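Local coordinates for protein CaaX farnesyltransferase beta subunit Ram1 (Aspergillus fumigatus, PDB 4L9P) that probably transfers a farnesyl group from farnesyl diphosphate to the CaaX cysteine of target proteins, as the zinc-carrying, peptide-binding partner in an alpha-beta heterodimer, at residues G215-A218 with F219-I222; S357-T360 with N361-V364; E275-N279 with G280-F284; F485-N488 with D489-V492. One frame throughout, in Å; residues are numbered along the deposited sequence.

Contact 1: residues G215-A218 with F219-I222; sequences GEEA and FKLI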
loop_
_atom_site.group_PDB
_atom_site.type_symbol
_atom_site.label_atom_id
_atom_site.label_comp_id
_atom_site.label_asym_id
_atom_site.label_seq_id
_atom_site.Cartn_x
_atom_site.Cartn_y
_atom_site.Cartn_z
ATOM N N GLY B 215 -23.621 -2.182 -17.111
ATOM C CA GLY B 215 -24.240 -2.358 -18.410
ATOM C C GLY B 215 -23.506 -3.377 -19.247
ATOM O O GLY B 215 -22.276 -3.453 -19.242
ATOM N N GLU B 216 -24.269 -4.110 -20.069
ATOM C CA GLU B 216 -23.694 -5.154 -20.906
ATOM C C GLU B 216 -22.663 -4.627 -21.912
ATOM O O GLU B 216 -21.648 -5.288 -22.171
ATOM C CB GLU B 216 -24.833 -5.901 -21.636
ATOM C CG GLU B 216 -24.425 -7.006 -22.552
ATOM C CD GLU B 216 -25.648 -7.705 -23.177
ATOM O OE1 GLU B 216 -26.802 -7.373 -22.780
ATOM O OE2 GLU B 216 -25.457 -8.590 -24.054
ATOM N N GLU B 217 -22.876 -3.436 -22.457
ATOM C CA GLU B 217 -21.927 -2.928 -23.441
ATOM C C GLU B 217 -20.554 -2.677 -22.856
ATOM O O GLU B 217 -19.505 -3.022 -23.452
ATOM C CB GLU B 217 -22.474 -1.691 -24.155
ATOM C CG GLU B 217 -23.764 -2.047 -24.923
ATOM C CD GLU B 217 -23.579 -3.187 -25.941
ATOM O OE1 GLU B 217 -22.604 -3.129 -26.739
ATOM O OE2 GLU B 217 -24.407 -4.146 -25.953
ATOM N N ALA B 218 -20.548 -2.115 -21.652
ATOM C CA ALA B 218 -19.272 -1.897 -20.984
ATOM C C ALA B 218 -18.630 -3.240 -20.635
ATOM O O ALA B 218 -17.401 -3.394 -20.774
ATOM C CB ALA B 218 -19.452 -1.038 -19.732
ATOM N N PHE B 219 -19.418 -4.186 -20.117
ATOM C CA PHE B 219 -18.833 -5.479 -19.729
ATOM C C PHE B 219 -18.266 -6.201 -20.971
ATOM O O PHE B 219 -17.234 -6.879 -20.915
ATOM C CB PHE B 219 -19.870 -6.396 -19.090
ATOM C CG PHE B 219 -20.398 -5.925 -17.751
ATOM C CD1 PHE B 219 -19.800 -4.897 -17.024
ATOM C CD2 PHE B 219 -21.524 -6.529 -17.207
ATOM C CE1 PHE B 219 -20.329 -4.503 -15.744
ATOM C CE2 PHE B 219 -22.027 -6.140 -15.960
ATOM C CZ PHE B 219 -21.462 -5.113 -15.260
ATOM N N LYS B 220 -18.947 -6.027 -22.093
ATOM C CA LYS B 220 -18.551 -6.680 -23.343
ATOM C C LYS B 220 -17.253 -6.132 -23.934
ATOM O O LYS B 220 -16.639 -6.779 -24.761
ATOM C CB LYS B 220 -19.684 -6.581 -24.387
ATOM C CG LYS B 220 -20.769 -7.607 -24.143
ATOM C CD LYS B 220 -22.014 -7.322 -24.988
ATOM C CE LYS B 220 -21.767 -7.058 -26.424
ATOM N NZ LYS B 220 -23.160 -6.957 -27.042
ATOM N N LEU B 221 -16.813 -4.951 -23.518
ATOM C CA LEU B 221 -15.649 -4.382 -24.164
ATOM C C LEU B 221 -14.405 -5.211 -23.863
ATOM O O LEU B 221 -13.490 -5.336 -24.685
ATOM C CB LEU B 221 -15.524 -2.919 -23.788
ATOM C CG LEU B 221 -14.824 -2.460 -22.549
ATOM C CD1 LEU B 221 -13.289 -2.504 -22.799
ATOM C CD2 LEU B 221 -15.258 -1.048 -22.267
ATOM N N ILE B 222 -14.355 -5.763 -22.663
ATOM C CA ILE B 222 -13.172 -6.509 -22.240
ATOM C C ILE B 222 -12.986 -7.815 -23.016
ATOM O O ILE B 222 -13.900 -8.619 -23.082
ATOM C CB ILE B 222 -13.237 -6.834 -20.740
ATOM C CG1 ILE B 222 -13.469 -5.556 -19.904
ATOM C CG2 ILE B 222 -11.965 -7.668 -20.355
ATOM C CD1 ILE B 222 -14.064 -5.776 -18.462
#
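The backbones of Gly215-Ala218 and Phe219-Ile222 join in the short helix 216-221 of the alpha-alpha toroid, where Phe219 N reaches Gly215 O at 3.1 Å and Lys220 N reaches Glu216 O at 2.8 Å. Gly215 is the N-cap, and its carbonyl serves twice: besides accepting from Phe219 N, its O lies over one face of the Phe219 ring, 3.4 Å from CG. Beyond this local contact, Phe219 meets the ring of Trp511 and packs on Ile508 of helix 502-513. Ala218 and Leu221 turn instead to Ile210 and Ile177 of two neighbouring helices, so the apolar side of the helix is largely covered, Ala218 and Phe219 being buried. The exposed side carries charge. Lys220 runs past Glu216, with CD 3.4 Å from Glu216 CG, and a bend at its third torsion (chi3 48°) brings its end alongside Glu217. NZ meets Glu217 OE2 on the syn side at 3.3 Å, a salt bridge lying 25° out of the carboxylate plane, while Glu216 OE2 stays 4.1 Å from the same NZ. Both acids would thus be expected to stabilise the ammonium group. Further on, Leu221 N bonds to the third residue back, Ala218 O, at 3.2 Å, from above the carbonyl plane.

Contact 2: residues S357-T360 with N361-V364; sequences SGRT and NKLV. With FII ([(3,7,11-trimethyl-dodeca-2,6,10-trienyloxycarbamoyl)-methyl]-phosphonic acid), chain Q.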
loop_
_atom_site.group_PDB
_atom_site.type_symbol
_atom_site.label_atom_id
_atom_site.label_comp_id
_atom_site.label_asym_id
_atom_site.label_seq_id
_atom_site.Cartn_x
_atom_site.Cartn_y
_atom_site.Cartn_z
ATOM N N SER B 357 -0.679 6.982 9.396
ATOM C CA SER B 357 0.583 6.986 8.622
ATOM C C SER B 357 0.746 5.638 7.901
ATOM O O SER B 357 0.101 4.644 8.208
ATOM C CB SER B 357 1.785 7.101 9.608
ATOM O OG SER B 357 1.851 5.987 10.494
ATOM N N GLY B 358 1.637 5.645 6.908
ATOM C CA GLY B 358 1.863 4.389 6.152
ATOM C C GLY B 358 2.916 3.482 6.707
ATOM O O GLY B 358 2.928 2.301 6.451
ATOM N N ARG B 359 3.847 4.065 7.437
ATOM C CA ARG B 359 4.973 3.277 7.997
ATOM C C ARG B 359 5.545 3.981 9.198
ATOM O O ARG B 359 5.289 5.182 9.446
ATOM C CB ARG B 359 6.066 2.991 6.927
ATOM C CG ARG B 359 6.385 4.200 6.069
ATOM C CD ARG B 359 7.573 3.818 5.088
ATOM N NE ARG B 359 7.627 4.780 4.006
ATOM C CZ ARG B 359 8.776 5.141 3.406
ATOM N NH1 ARG B 359 9.936 4.506 3.698
ATOM N NH2 ARG B 359 8.728 6.063 2.463
ATOM N N THR B 360 6.241 3.178 9.999
ATOM C CA THR B 360 6.740 3.666 11.276
ATOM C C THR B 360 7.595 4.921 11.112
ATOM O O THR B 360 8.495 4.990 10.264
ATOM C CB THR B 360 7.576 2.565 11.943
ATOM O OG1 THR B 360 6.694 1.432 12.081
ATOM C CG2 THR B 360 8.162 2.995 13.316
ATOM N N ASN B 361 7.314 5.906 11.989
ATOM C CA ASN B 361 8.064 7.165 12.014
ATOM C C ASN B 361 7.924 8.035 10.757
ATOM O O ASN B 361 8.727 8.937 10.539
ATOM C CB ASN B 361 9.532 6.929 12.387
ATOM C CG ASN B 361 9.746 6.924 13.894
ATOM O OD1 ASN B 361 9.144 7.754 14.610
ATOM N ND2 ASN B 361 10.617 6.066 14.383
ATOM N N LYS B 362 6.841 7.810 9.979
ATOM C CA LYS B 362 6.514 8.762 8.916
ATOM C C LYS B 362 5.182 9.447 9.241
ATOM O O LYS B 362 4.711 9.326 10.395
ATOM C CB LYS B 362 6.551 8.091 7.526
ATOM C CG LYS B 362 7.992 7.611 7.185
ATOM C CD LYS B 362 8.256 7.614 5.723
ATOM C CE LYS B 362 8.535 9.031 5.258
ATOM N NZ LYS B 362 8.503 9.187 3.769
ATOM N N LEU B 363 4.628 10.190 8.305
ATOM C CA LEU B 363 3.554 11.137 8.678
ATOM C C LEU B 363 2.193 10.591 8.289
ATOM O O LEU B 363 2.028 9.817 7.341
ATOM C CB LEU B 363 3.767 12.440 7.904
ATOM C CG LEU B 363 5.111 13.154 8.145
ATOM C CD1 LEU B 363 5.211 14.388 7.251
ATOM C CD2 LEU B 363 5.262 13.531 9.610
ATOM N N VAL B 364 1.190 11.126 8.976
ATOM C CA VAL B 364 -0.191 10.835 8.534
ATOM C C VAL B 364 -0.474 11.321 7.112
ATOM O O VAL B 364 0.159 12.258 6.612
ATOM C CB VAL B 364 -1.230 11.428 9.509
ATOM C CG1 VAL B 364 -1.084 10.778 10.896
ATOM C CG2 VAL B 364 -1.167 12.960 9.543
HETATM C C1 FII Q . -3.632 -1.057 -5.667
HETATM C C2 FII Q . -2.410 -0.185 -5.555
HETATM C C6 FII Q . -1.769 0.175 -6.828
HETATM C C10 FII Q . -1.742 -0.097 -4.244
HETATM C C11 FII Q . -0.444 0.673 -4.001
HETATM C C12 FII Q . -0.833 2.045 -3.375
HETATM C C15 FII Q . 0.259 2.809 -2.631
HETATM C C18 FII Q . -0.068 4.158 -2.003
HETATM C C22 FII Q . 1.662 2.402 -2.954
HETATM C C23 FII Q . 2.702 2.887 -1.957
HETATM C C24 FII Q . 4.083 2.682 -2.453
HETATM C C27 FII Q . 5.046 3.544 -1.702
HETATM C C30 FII Q . 5.638 2.908 -0.456
HETATM C C34 FII Q . 5.784 4.522 -2.535
HETATM C C35 FII Q . 6.990 5.283 -2.025
HETATM O O36 FII Q . 6.711 6.667 -1.924
HETATM N N42 FII Q . 5.629 7.003 -1.155
HETATM C C43 FII Q . 5.998 7.449 0.122
HETATM O O44 FII Q . 7.160 7.494 0.553
HETATM C C45 FII Q . 4.809 7.906 0.955
HETATM P P46 FII Q . 5.002 7.596 2.787
HETATM O O49 FII Q . 5.478 6.198 2.915
HETATM O O50 FII Q . 5.913 8.647 3.340
HETATM O O51 FII Q . 3.553 7.776 3.288
HETATM O O HOH W 1 3.360 7.660 6.126
#
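Arg359 and Lys362 are the first and last residues of a type II beta turn, closed by the bond from Lys362 N to Arg359 O (3.1 Å), with Asn361 at positive phi (65°) in its third position. The close-packed part lies between their side chains, which run alongside each other toward the bound farnesyl diphosphate analogue FII. Lys362 CD sits over one face of the Arg359 guanidinium, 3.4 Å from NE, so aliphatic chain covers the flat cation while the edge is turned to the ligand. Arg359 NE gives a nearly straight bond (167°) to phosphonate O49 of FII at 2.8 Å, and NH2 reaches the amide oxygen O44 of FII, in the guanidinium plane, at 2.9 Å. The lysine is bent at its third torsion (chi3 78°), and its NZ donates to phosphonate O50 of FII at 2.7 Å. Two cations thus share one anion, which probably offsets their closeness. The far end, where Ser357 and Gly358 face Leu363, is looser: one water there accepts from Gly358 N and donates to Leu363 O and to FII O51, 2.8 Å from O51. Across that mouth Ser357 CA makes a CA-H...O contact with Leu363 O at 3.4 Å. Arg359 NH1 is held by Glu309 and by Lys159 O of the alpha subunit, while Asn361 ND2 bonds to Asn258 and Ser260 of that subunit. The turn lies in the connection between helices 338-346 and 368-371, with Asn361, Leu363 and Val364 packing on helix 89-105.

Contact 3: residues E275-N279 with G280-F284; sequences EARQN and GLETF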
loop_
_atom_site.group_PDB
_atom_site.type_symbol
_atom_site.label_atom_id
_atom_site.label_comp_id
_atom_site.label_asym_id
_atom_site.label_seq_id
_atom_site.Cartn_x
_atom_site.Cartn_y
_atom_site.Cartn_z
ATOM N N GLU B 275 4.551 -19.410 -18.617
ATOM C CA GLU B 275 5.920 -19.777 -18.268
ATOM C C GLU B 275 6.011 -20.362 -16.891
ATOM O O GLU B 275 6.814 -21.274 -16.632
ATOM C CB GLU B 275 6.814 -18.543 -18.365
ATOM C CG GLU B 275 7.076 -18.185 -19.798
ATOM C CD GLU B 275 8.170 -19.003 -20.424
ATOM O OE1 GLU B 275 9.019 -19.535 -19.693
ATOM O OE2 GLU B 275 8.210 -19.064 -21.667
ATOM N N ALA B 276 5.171 -19.836 -15.992
ATOM C CA ALA B 276 5.197 -20.307 -14.623
ATOM C C ALA B 276 4.877 -21.779 -14.532
ATOM O O ALA B 276 5.262 -22.445 -13.543
ATOM C CB ALA B 276 4.252 -19.506 -13.709
ATOM N N ARG B 277 4.242 -22.342 -15.563
ATOM C CA ARG B 277 3.996 -23.818 -15.524
ATOM C C ARG B 277 5.308 -24.590 -15.546
ATOM O O ARG B 277 5.366 -25.742 -15.065
ATOM C CB ARG B 277 3.065 -24.269 -16.650
ATOM C CG ARG B 277 1.594 -23.857 -16.396
ATOM C CD ARG B 277 0.786 -24.377 -17.559
ATOM N NE ARG B 277 -0.647 -24.245 -17.347
ATOM C CZ ARG B 277 -1.385 -25.070 -16.595
ATOM N NH1 ARG B 277 -0.836 -26.154 -16.040
ATOM N NH2 ARG B 277 -2.680 -24.826 -16.447
ATOM N N GLN B 278 6.348 -24.004 -16.113
ATOM C CA GLN B 278 7.658 -24.700 -16.161
ATOM C C GLN B 278 8.265 -24.812 -14.762
ATOM O O GLN B 278 9.203 -25.603 -14.546
ATOM C CB GLN B 278 8.674 -23.999 -17.071
ATOM C CG GLN B 278 8.417 -24.105 -18.563
ATOM C CD GLN B 278 8.356 -25.547 -19.027
ATOM O OE1 GLN B 278 9.346 -26.327 -18.971
ATOM N NE2 GLN B 278 7.179 -25.919 -19.491
ATOM N N ASN B 279 7.748 -24.018 -13.822
ATOM C CA ASN B 279 8.232 -24.014 -12.454
ATOM C C ASN B 279 7.280 -24.725 -11.522
ATOM O O ASN B 279 7.248 -24.431 -10.282
ATOM C CB ASN B 279 8.410 -22.564 -11.986
ATOM C CG ASN B 279 9.305 -21.773 -12.923
ATOM O OD1 ASN B 279 8.828 -20.985 -13.751
ATOM N ND2 ASN B 279 10.610 -21.972 -12.799
ATOM N N GLY B 280 6.446 -25.562 -12.115
ATOM C CA GLY B 280 5.537 -26.424 -11.386
ATOM C C GLY B 280 4.241 -25.792 -10.889
ATOM O O GLY B 280 3.441 -26.447 -10.223
ATOM N N LEU B 281 3.994 -24.541 -11.234
ATOM C CA LEU B 281 2.736 -23.901 -10.819
ATOM C C LEU B 281 1.617 -24.238 -11.830
ATOM O O LEU B 281 1.868 -24.382 -13.042
ATOM C CB LEU B 281 2.942 -22.392 -10.768
ATOM C CG LEU B 281 4.063 -21.993 -9.800
ATOM C CD1 LEU B 281 4.151 -20.495 -9.783
ATOM C CD2 LEU B 281 3.818 -22.472 -8.376
ATOM N N GLU B 282 0.395 -24.419 -11.355
ATOM C CA GLU B 282 -0.711 -24.801 -12.243
ATOM C C GLU B 282 -1.811 -23.761 -12.299
ATOM O O GLU B 282 -2.504 -23.698 -13.319
ATOM C CB GLU B 282 -1.339 -26.129 -11.763
ATOM C CG GLU B 282 -0.434 -27.334 -11.901
ATOM C CD GLU B 282 -1.123 -28.570 -11.391
ATOM O OE1 GLU B 282 -1.099 -28.765 -10.155
ATOM O OE2 GLU B 282 -1.734 -29.318 -12.210
ATOM N N THR B 283 -1.995 -22.952 -11.230
ATOM C CA THR B 283 -3.103 -22.023 -11.199
ATOM C C THR B 283 -2.593 -20.659 -10.780
ATOM O O THR B 283 -1.442 -20.499 -10.332
ATOM C CB THR B 283 -4.143 -22.428 -10.147
ATOM O OG1 THR B 283 -3.583 -22.233 -8.842
ATOM C CG2 THR B 283 -4.625 -23.933 -10.301
ATOM N N PHE B 284 -3.474 -19.692 -10.960
ATOM C CA PHE B 284 -3.100 -18.297 -10.607
ATOM C C PHE B 284 -2.797 -18.143 -9.130
ATOM O O PHE B 284 -2.034 -17.223 -8.751
ATOM C CB PHE B 284 -4.227 -17.345 -10.998
ATOM C CG PHE B 284 -4.186 -16.964 -12.457
ATOM C CD1 PHE B 284 -4.772 -17.766 -13.441
ATOM C CD2 PHE B 284 -3.484 -15.837 -12.872
ATOM C CE1 PHE B 284 -4.702 -17.405 -14.810
ATOM C CE2 PHE B 284 -3.443 -15.482 -14.212
ATOM C CZ PHE B 284 -4.023 -16.259 -15.188
HETATM O O HOH W 2 -2.220 -28.710 -14.813
HETATM O O HOH W 3 3.105 -26.928 -13.961
#
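Gly280 N bonds to Arg277 O at 3.1 Å, and a weaker, longer bond runs from Leu281 N to Ala276 O at 3.4 Å. This nested pair is the signature of a Schellman motif, here ending a single turn with helical backbone angles. Gly280, at phi 81°, supplies the positive phi that reverses the chain. Ala276 O also accepts from Asn279 N, so two backbone donors share it. Arg277 O is likewise used again, by a water that donates to it and to Leu281 O. The chain beyond the reversal runs back past the turn, with a CA-H...O contact from Arg277 CA to Leu281 O, 3.3 Å long and close to linear at the hydrogen (164°). The Arg277 side chain extends past this point until its guanidinium lies with one face toward Glu282 O. Its direct hydrogen bonds run instead from NE to Pro271 O and from NH2 to Leu270 O, whereas NH1 reaches Glu282 OE2 through a water in the guanidinium plane, 3.2 Å from NH1. Packing is slight: Leu281 CD1 touches Ala276 CB at 4.0 Å, the apolar contact expected across a Schellman motif, and both side chains rest on Lys235. The motif occupies the surface connection between helices 251-263 and 288-293; where the chain heads back inward, the Phe284 ring meets His261 of the former helix and Trp228 of helix 224-234.

Contact 4: residues F485-N488 with D489-V492; sequences FTEN and DRLV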
loop_
_atom_site.group_PDB
_atom_site.type_symbol
_atom_site.label_atom_id
_atom_site.label_comp_id
_atom_site.label_asym_id
_atom_site.label_seq_id
_atom_site.Cartn_x
_atom_site.Cartn_y
_atom_site.Cartn_z
ATOM N N PHE B 485 -19.057 11.663 12.608
ATOM C CA PHE B 485 -19.688 12.279 11.418
ATOM C C PHE B 485 -21.198 12.493 11.747
ATOM O O PHE B 485 -21.724 11.887 12.677
ATOM C CB PHE B 485 -19.533 11.302 10.225
ATOM C CG PHE B 485 -19.987 9.915 10.544
ATOM C CD1 PHE B 485 -21.329 9.543 10.370
ATOM C CD2 PHE B 485 -19.087 8.972 11.044
ATOM C CE1 PHE B 485 -21.788 8.263 10.762
ATOM C CE2 PHE B 485 -19.531 7.688 11.443
ATOM C CZ PHE B 485 -20.889 7.341 11.283
ATOM N N THR B 486 -21.837 13.281 10.921
ATOM C CA THR B 486 -23.328 13.345 11.022
ATOM C C THR B 486 -23.921 12.399 9.972
ATOM O O THR B 486 -23.243 11.975 8.994
ATOM C CB THR B 486 -23.857 14.750 10.703
ATOM O OG1 THR B 486 -23.746 14.995 9.287
ATOM C CG2 THR B 486 -23.179 15.826 11.552
ATOM N N GLU B 487 -25.211 12.059 10.101
ATOM C CA GLU B 487 -25.820 11.253 9.036
ATOM C C GLU B 487 -25.901 11.989 7.719
ATOM O O GLU B 487 -25.882 11.360 6.679
ATOM C CB GLU B 487 -27.202 10.748 9.488
ATOM C CG GLU B 487 -27.010 9.647 10.569
ATOM C CD GLU B 487 -26.365 8.422 9.959
ATOM O OE1 GLU B 487 -26.614 8.161 8.748
ATOM O OE2 GLU B 487 -25.597 7.734 10.683
ATOM N N ASN B 488 -25.917 13.325 7.755
ATOM C CA ASN B 488 -25.823 14.107 6.537
ATOM C C ASN B 488 -24.491 13.864 5.794
ATOM O O ASN B 488 -24.420 14.124 4.590
ATOM C CB ASN B 488 -25.939 15.590 6.828
ATOM C CG ASN B 488 -27.367 16.117 6.732
ATOM O OD1 ASN B 488 -28.336 15.362 6.639
ATOM N ND2 ASN B 488 -27.457 17.433 6.708
ATOM N N ASP B 489 -23.469 13.382 6.499
ATOM C CA ASP B 489 -22.139 13.086 5.869
ATOM C C ASP B 489 -22.103 11.631 5.348
ATOM O O ASP B 489 -21.018 11.177 4.944
ATOM C CB ASP B 489 -21.047 13.221 6.947
ATOM C CG ASP B 489 -20.934 14.611 7.530
ATOM O OD1 ASP B 489 -21.242 15.636 6.831
ATOM O OD2 ASP B 489 -20.506 14.692 8.708
ATOM N N ARG B 490 -23.184 10.837 5.465
ATOM C CA ARG B 490 -23.116 9.414 5.094
ATOM C C ARG B 490 -22.870 9.182 3.614
ATOM O O ARG B 490 -23.502 9.764 2.743
ATOM C CB ARG B 490 -24.420 8.692 5.544
ATOM C CG ARG B 490 -24.363 7.192 5.167
ATOM C CD ARG B 490 -25.478 6.371 5.812
ATOM N NE ARG B 490 -25.301 6.331 7.271
ATOM C CZ ARG B 490 -24.432 5.521 7.892
ATOM N NH1 ARG B 490 -23.762 4.602 7.173
ATOM N NH2 ARG B 490 -24.239 5.596 9.216
ATOM N N LEU B 491 -21.865 8.322 3.366
ATOM C CA LEU B 491 -21.521 7.923 2.013
ATOM C C LEU B 491 -22.006 6.528 1.715
ATOM O O LEU B 491 -22.365 5.771 2.630
ATOM C CB LEU B 491 -19.960 7.942 1.938
ATOM C CG LEU B 491 -19.329 9.319 2.203
ATOM C CD1 LEU B 491 -17.767 9.197 2.171
ATOM C CD2 LEU B 491 -19.799 10.361 1.177
ATOM N N VAL B 492 -22.018 6.172 0.430
ATOM C CA VAL B 492 -22.381 4.824 0.023
ATOM C C VAL B 492 -21.341 3.833 0.537
ATOM O O VAL B 492 -20.160 4.137 0.525
ATOM C CB VAL B 492 -22.488 4.843 -1.516
ATOM C CG1 VAL B 492 -22.468 3.510 -2.158
ATOM C CG2 VAL B 492 -23.640 5.778 -1.981
HETATM O O HOH W 4 -22.814 17.409 8.370
#
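Phe485-Asn488 and Asp489-Val492 meet in one turn of 3-10 helix, defined by two bonds to the third residue along: Asp489 N to Thr486 O at 2.9 Å and Arg490 N to Glu487 O at 3.0 Å. The N-terminal end carries a capping box. Thr486 N bonds to Asp489 OD2 at 2.9 Å, almost straight but from above the carboxylate plane, and the return bond, from Asp489 N to Thr486 OG1 at 3.2 Å, is weak. One water ties the two side chains again, donating to Asp489 OD1 and pairing with Thr486 OG1. Since OD1 also receives Leu124 N, the buried carboxylate is held through both oxygens, which fixes its rotation and probably favours its charged form. On the other side of the turn Glu487 and Arg490 lie side by side in a bidentate, side-on salt bridge. Arg490 starts with CG anti to the backbone N (chi1 -180°) and bends at chi3 (-66°), presenting NE and NH2 to the carboxylate. NE donates to Glu487 OE1 at 2.7 Å and NH2 to OE2 of the same residue at 2.9 Å, each on a syn lone pair, with the two groups only 10° from coplanar. Outside partners complete this pair: Ala474 N on Glu487 OE2, Gln445 O for Arg490 NH1, and a cation-pi contact with Tyr446. The turn lies in the connection before helix 502-513, and Phe485 packs on helices 403-413 and 431-444. Its ring stands nearly perpendicular to the guanidinium, with CE1 3.9 Å from Arg490 NH2.

How the contacts relate
All four contacts are local, one in a short helix and three at turns, and none touches another. Contact 2 alone belongs to the FII pocket, where FII is also hydrogen-bonded to Tyr368 and His311, and its Val364 side chain lies about 6 Å from that of the zinc ligand Asp365. The others lie away from it: centre to centre, about 27 Å (contact 4), about 37 Å (contact 3) and about 40 Å (contact 1). Contacts 1 and 2 fall on opposite sides of the chain's centre, as do contacts 3 and 4. Contacts 1 and 3 approach within about 13 Å at their nearest atoms. The chain leaving contact 4 leads into helix 502-513, which packs against contact 1.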